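Oxidoreductase, Gfo/Idh/MocA family (Vibrio cholerae, PDB 1XEA) probably catalyses an NAD(P)-dependent oxidation or reduction through a Rossmann-type nucleotide-binding domain, on a substrate that is not established. Local coordinates at residues G87-V92 and H113-Y118; L79-L84 and E104-L109. All blocks are in the same frame, centred on the assembly; numbering follows the deposited sequence.

Both contacts lie in the Rossmann-type domain, their centres about 8 Å apart, and they build successive layers of it. Contact 1 pairs strands 90-93 and 117-120 of the parallel sheet. Contact 2 packs helices 76-85 and 100-112, which lie against one face of that sheet. Both are mainly buried; each has a partly exposed margin, at Gly87 and Gln115 in contact 1 and at Ala81 and Leu109 in contact 2. Backbone hydrogen bonds knit the strands, whereas between the helix segments leucine methyls meet alanines and backbone. Tyr107 OH probably bonds Leu117 O, 2.9 Å away, and ties the layers together. Ile88 N probably bonds Phe83 O, closing the end of helix 76-85.

Contact 1 of 2, residues G87-V92 and H113-Y118; sequences GIPTFV and HHQPLY
Phe91 and Tyr118 lie side by side on one face of the sheet and point the same way. Both have CG anti to the backbone N. Their rings meet rim to rim, with planes 22° apart and neither ring over the other. Phe91 CD1 is 3.5 Å from Tyr118 CD2, which sits at the edge of the Phe ring. Thr90 and Leu117 pair likewise on the other face. There Thr90 CG2 touches Leu117 CD1 at 4.0 Å, while Thr90 OG1 turns back to Ile88 O and bonds it at 3.0 Å. Before the strands, Pro89 CB meets Pro116 CG at 3.3 Å. The bent side chain of Gln115 crosses Pro89 obliquely and lays its amide against the backbone of Gly87, which ends the preceding helix in a Schellman motif. The backbones run parallel. Thr90 N donates to Pro116 O at 2.9 Å. Tyr118 N donates to Thr90 O at 2.8 Å. Val92 N donates to Tyr118 O at 2.9 Å. All three donors lie nearly along the C=O axis. Helix 100-112 links the two strands as a beta-alpha-beta unit. Strand 66-69 flanks 90-93 on its other edge. Helix 268-281 packs on the Phe91 and Tyr118 face, where Tyr118 OH bonds Asp274, and helix 76-85 packs on the Thr90 face.

Contact 2 of 2, residues L79-L84 and E104-L109; sequences LAAFFL and ENLYEL
The helical segments 79-84 and 104-109 run almost parallel, with their axes 8° apart in direction and 10.1 Å apart at closest approach. Ala81 faces Leu106 across the interface, and Leu84 faces Leu109 one turn further on. Two leucines from 104-109 reach over to the small residues of 79-84. Leu106 has CG anti to the carbonyl carbon (chi1 -71°). Its CD2 methyl does the touching, and meets Ala80 CB at 3.6 Å and the backbone N of Ala81 at 3.7 Å. Leu109 takes the other course, with CG anti to its own backbone N (chi1 171°). Its CD2 lies against Ala81, 3.6 Å from Ala81 CB. The CD2 methyls of Leu106 and Leu109 thus both border Ala81. Leu84 answers from the opposite helix. It crosses Leu106 at about a right angle, and Leu84 CD1 comes 3.7 Å from Leu106 O. Leu84 CB also lies near Leu109 CD2, at 4.2 Å. On the side toward the sheet, Leu106 also rests on Leu117 of strand 117-120, so it belongs to the core between helix and sheet as well. The two helices belong to the same layer of the Rossmann-type domain. Their contact is made of aliphatic carbon and backbone, with no polar bond or charge pair between the segments. Cohesion between the segments therefore rests on apolar burial, and the alanines let the leucine methyls come close to the facing backbone.

Contact 1 of 2, residues G87-V92 and H113-Y118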
# COMPACT_ATOMS: atom_id res chain seq x y z
N GLY A 87 -27.75 42.86 -10.08
CA GLY A 87 -27.01 42.50 -11.27
C GLY A 87 -25.51 42.30 -11.06
O GLY A 87 -24.69 42.96 -11.69
N ILE A 88 -25.17 41.37 -10.18
CA ILE A 88 -23.77 41.10 -9.90
C ILE A 88 -23.50 39.59 -9.88
O ILE A 88 -24.22 38.84 -9.22
CB ILE A 88 -23.37 41.71 -8.55
CG1 ILE A 88 -23.69 43.21 -8.57
CG2 ILE A 88 -21.90 41.49 -8.27
CD1 ILE A 88 -23.48 43.89 -7.25
N PRO A 89 -22.47 39.13 -10.62
CA PRO A 89 -22.16 37.70 -10.63
C PRO A 89 -22.06 37.21 -9.18
O PRO A 89 -21.29 37.74 -8.39
CB PRO A 89 -20.81 37.66 -11.34
CG PRO A 89 -20.92 38.80 -12.31
CD PRO A 89 -21.53 39.88 -11.46
N THR A 90 -22.86 36.21 -8.83
CA THR A 90 -22.84 35.71 -7.46
C THR A 90 -22.30 34.29 -7.32
O THR A 90 -22.59 33.41 -8.13
CB THR A 90 -24.26 35.76 -6.83
OG1 THR A 90 -24.72 37.11 -6.80
CG2 THR A 90 -24.26 35.20 -5.42
N PHE A 91 -21.52 34.08 -6.26
CA PHE A 91 -20.95 32.78 -5.96
C PHE A 91 -21.46 32.37 -4.59
O PHE A 91 -21.50 33.19 -3.67
CB PHE A 91 -19.43 32.87 -5.93
CG PHE A 91 -18.76 31.63 -5.43
CD1 PHE A 91 -18.44 30.60 -6.30
CD2 PHE A 91 -18.46 31.48 -4.08
CE1 PHE A 91 -17.82 29.44 -5.84
CE2 PHE A 91 -17.83 30.33 -3.61
CZ PHE A 91 -17.51 29.30 -4.50
N VAL A 92 -21.86 31.12 -4.47
CA VAL A 92 -22.36 30.60 -3.20
C VAL A 92 -21.79 29.23 -2.96
O VAL A 92 -21.82 28.37 -3.83
CB VAL A 92 -23.91 30.50 -3.18
CG1 VAL A 92 -24.38 29.94 -1.85
CG2 VAL A 92 -24.52 31.87 -3.41
N HIS A 113 -32.11 38.63 -14.53
CA HIS A 113 -31.11 39.70 -14.51
C HIS A 113 -29.86 39.36 -15.32
O HIS A 113 -28.89 40.11 -15.33
CB HIS A 113 -30.76 40.04 -13.07
CG HIS A 113 -31.91 40.64 -12.31
ND1 HIS A 113 -32.44 41.88 -12.62
CD2 HIS A 113 -32.65 40.16 -11.28
CE1 HIS A 113 -33.46 42.13 -11.82
NE2 HIS A 113 -33.61 41.11 -11.00
N HIS A 114 -29.92 38.22 -16.01
CA HIS A 114 -28.82 37.76 -16.84
C HIS A 114 -27.49 37.73 -16.07
O HIS A 114 -26.43 38.08 -16.60
CB HIS A 114 -28.70 38.65 -18.09
CG HIS A 114 -29.92 38.65 -18.96
ND1 HIS A 114 -30.42 37.50 -19.55
CD2 HIS A 114 -30.72 39.66 -19.37
CE1 HIS A 114 -31.48 37.81 -20.27
NE2 HIS A 114 -31.69 39.11 -20.18
N GLN A 115 -27.54 37.32 -14.81
CA GLN A 115 -26.33 37.24 -14.03
C GLN A 115 -25.94 35.79 -13.81
O GLN A 115 -26.78 34.89 -13.86
CB GLN A 115 -26.51 37.96 -12.70
CG GLN A 115 -26.52 39.46 -12.85
CD GLN A 115 -25.28 39.95 -13.56
OE1 GLN A 115 -24.16 39.57 -13.21
NE2 GLN A 115 -25.46 40.80 -14.56
N PRO A 116 -24.64 35.53 -13.58
CA PRO A 116 -24.17 34.17 -13.35
C PRO A 116 -24.20 33.85 -11.87
O PRO A 116 -23.80 34.67 -11.04
CB PRO A 116 -22.76 34.22 -13.90
CG PRO A 116 -22.32 35.57 -13.45
CD PRO A 116 -23.51 36.44 -13.79
N LEU A 117 -24.70 32.66 -11.55
CA LEU A 117 -24.79 32.17 -10.19
C LEU A 117 -23.99 30.88 -10.15
O LEU A 117 -24.42 29.84 -10.66
CB LEU A 117 -26.25 31.91 -9.83
CG LEU A 117 -26.51 31.26 -8.47
CD1 LEU A 117 -26.00 32.16 -7.34
CD2 LEU A 117 -28.00 31.01 -8.32
N TYR A 118 -22.82 30.94 -9.53
CA TYR A 118 -21.92 29.81 -9.43
C TYR A 118 -22.02 29.10 -8.08
O TYR A 118 -21.98 29.75 -7.03
CB TYR A 118 -20.49 30.30 -9.62
CG TYR A 118 -19.50 29.25 -10.03
CD1 TYR A 118 -19.28 28.98 -11.38
CD2 TYR A 118 -18.76 28.55 -9.07
CE1 TYR A 118 -18.33 28.05 -11.77
CE2 TYR A 118 -17.81 27.62 -9.46
CZ TYR A 118 -17.60 27.37 -10.81
OH TYR A 118 -16.65 26.45 -11.20

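Contact 2 of 2, residues L79-L84 and E104-L109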
# COMPACT_ATOMS: atom_id res chain seq x y z
N LEU A 79 -28.99 36.76 0.82
CA LEU A 79 -27.79 37.34 0.24
C LEU A 79 -27.72 37.16 -1.27
O LEU A 79 -27.53 38.12 -2.02
CB LEU A 79 -26.55 36.73 0.89
CG LEU A 79 -26.41 36.98 2.39
CD1 LEU A 79 -25.23 36.21 2.91
CD2 LEU A 79 -26.23 38.47 2.65
N ALA A 80 -27.88 35.92 -1.72
CA ALA A 80 -27.83 35.61 -3.14
C ALA A 80 -28.76 36.52 -3.94
O ALA A 80 -28.31 37.29 -4.79
CB ALA A 80 -28.20 34.15 -3.37
N ALA A 81 -30.06 36.39 -3.68
CA ALA A 81 -31.07 37.19 -4.36
C ALA A 81 -30.68 38.66 -4.39
O ALA A 81 -30.73 39.32 -5.43
CB ALA A 81 -32.42 37.02 -3.68
N PHE A 82 -30.27 39.18 -3.23
CA PHE A 82 -29.88 40.58 -3.11
C PHE A 82 -28.92 41.05 -4.21
O PHE A 82 -29.22 42.00 -4.94
CB PHE A 82 -29.24 40.85 -1.75
CG PHE A 82 -28.89 42.30 -1.54
CD1 PHE A 82 -29.88 43.27 -1.54
CD2 PHE A 82 -27.57 42.68 -1.32
CE1 PHE A 82 -29.57 44.62 -1.32
CE2 PHE A 82 -27.24 44.01 -1.10
CZ PHE A 82 -28.24 44.99 -1.10
N PHE A 83 -27.78 40.39 -4.33
CA PHE A 83 -26.82 40.79 -5.34
C PHE A 83 -27.22 40.34 -6.72
O PHE A 83 -26.80 40.93 -7.72
CB PHE A 83 -25.43 40.25 -4.99
CG PHE A 83 -24.95 40.68 -3.65
CD1 PHE A 83 -25.28 39.96 -2.51
CD2 PHE A 83 -24.17 41.83 -3.51
CE1 PHE A 83 -24.85 40.37 -1.26
CE2 PHE A 83 -23.74 42.25 -2.26
CZ PHE A 83 -24.07 41.51 -1.13
N LEU A 84 -28.04 39.29 -6.80
CA LEU A 84 -28.49 38.81 -8.09
C LEU A 84 -29.38 39.85 -8.73
O LEU A 84 -29.34 40.05 -9.95
CB LEU A 84 -29.24 37.49 -7.94
CG LEU A 84 -28.33 36.28 -7.76
CD1 LEU A 84 -29.20 35.05 -7.58
CD2 LEU A 84 -27.43 36.12 -8.97
N GLU A 104 -34.40 26.56 -7.32
CA GLU A 104 -35.08 26.90 -8.56
C GLU A 104 -35.36 28.40 -8.61
O GLU A 104 -35.13 29.04 -9.65
CB GLU A 104 -36.37 26.08 -8.68
CG GLU A 104 -36.12 24.58 -8.62
CD GLU A 104 -37.41 23.79 -8.57
OE1 GLU A 104 -38.27 24.12 -7.73
OE2 GLU A 104 -37.57 22.83 -9.37
N ASN A 105 -35.83 28.97 -7.50
CA ASN A 105 -36.12 30.41 -7.44
C ASN A 105 -34.86 31.22 -7.79
O ASN A 105 -34.86 31.99 -8.75
CB ASN A 105 -36.60 30.82 -6.03
CG ASN A 105 -38.02 30.36 -5.73
OD1 ASN A 105 -38.93 30.55 -6.55
ND2 ASN A 105 -38.23 29.78 -4.56
N LEU A 106 -33.81 31.04 -7.00
CA LEU A 106 -32.55 31.75 -7.22
C LEU A 106 -32.04 31.67 -8.66
O LEU A 106 -31.52 32.66 -9.20
CB LEU A 106 -31.48 31.23 -6.25
CG LEU A 106 -31.71 31.65 -4.79
CD1 LEU A 106 -30.80 30.86 -3.87
CD2 LEU A 106 -31.46 33.14 -4.66
N TYR A 107 -32.17 30.51 -9.30
CA TYR A 107 -31.71 30.41 -10.68
C TYR A 107 -32.65 31.09 -11.64
O TYR A 107 -32.22 31.71 -12.61
CB TYR A 107 -31.48 28.96 -11.11
CG TYR A 107 -30.05 28.53 -10.89
CD1 TYR A 107 -29.74 27.61 -9.90
CD2 TYR A 107 -29.01 29.13 -11.60
CE1 TYR A 107 -28.42 27.28 -9.61
CE2 TYR A 107 -27.68 28.81 -11.32
CZ TYR A 107 -27.40 27.89 -10.32
OH TYR A 107 -26.09 27.60 -9.99
N GLU A 108 -33.95 30.97 -11.38
CA GLU A 108 -34.94 31.62 -12.23
C GLU A 108 -34.65 33.12 -12.14
O GLU A 108 -34.57 33.80 -13.16
CB GLU A 108 -36.36 31.32 -11.74
CG GLU A 108 -37.12 30.31 -12.61
CD GLU A 108 -38.52 29.98 -12.09
OE1 GLU A 108 -39.29 30.92 -11.77
OE2 GLU A 108 -38.86 28.77 -12.00
N LEU A 109 -34.45 33.61 -10.92
CA LEU A 109 -34.15 35.01 -10.66
C LEU A 109 -32.90 35.48 -11.40
O LEU A 109 -32.91 36.52 -12.06
CB LEU A 109 -33.96 35.23 -9.16
CG LEU A 109 -33.42 36.60 -8.71
CD1 LEU A 109 -34.34 37.73 -9.15
CD2 LEU A 109 -33.28 36.61 -7.19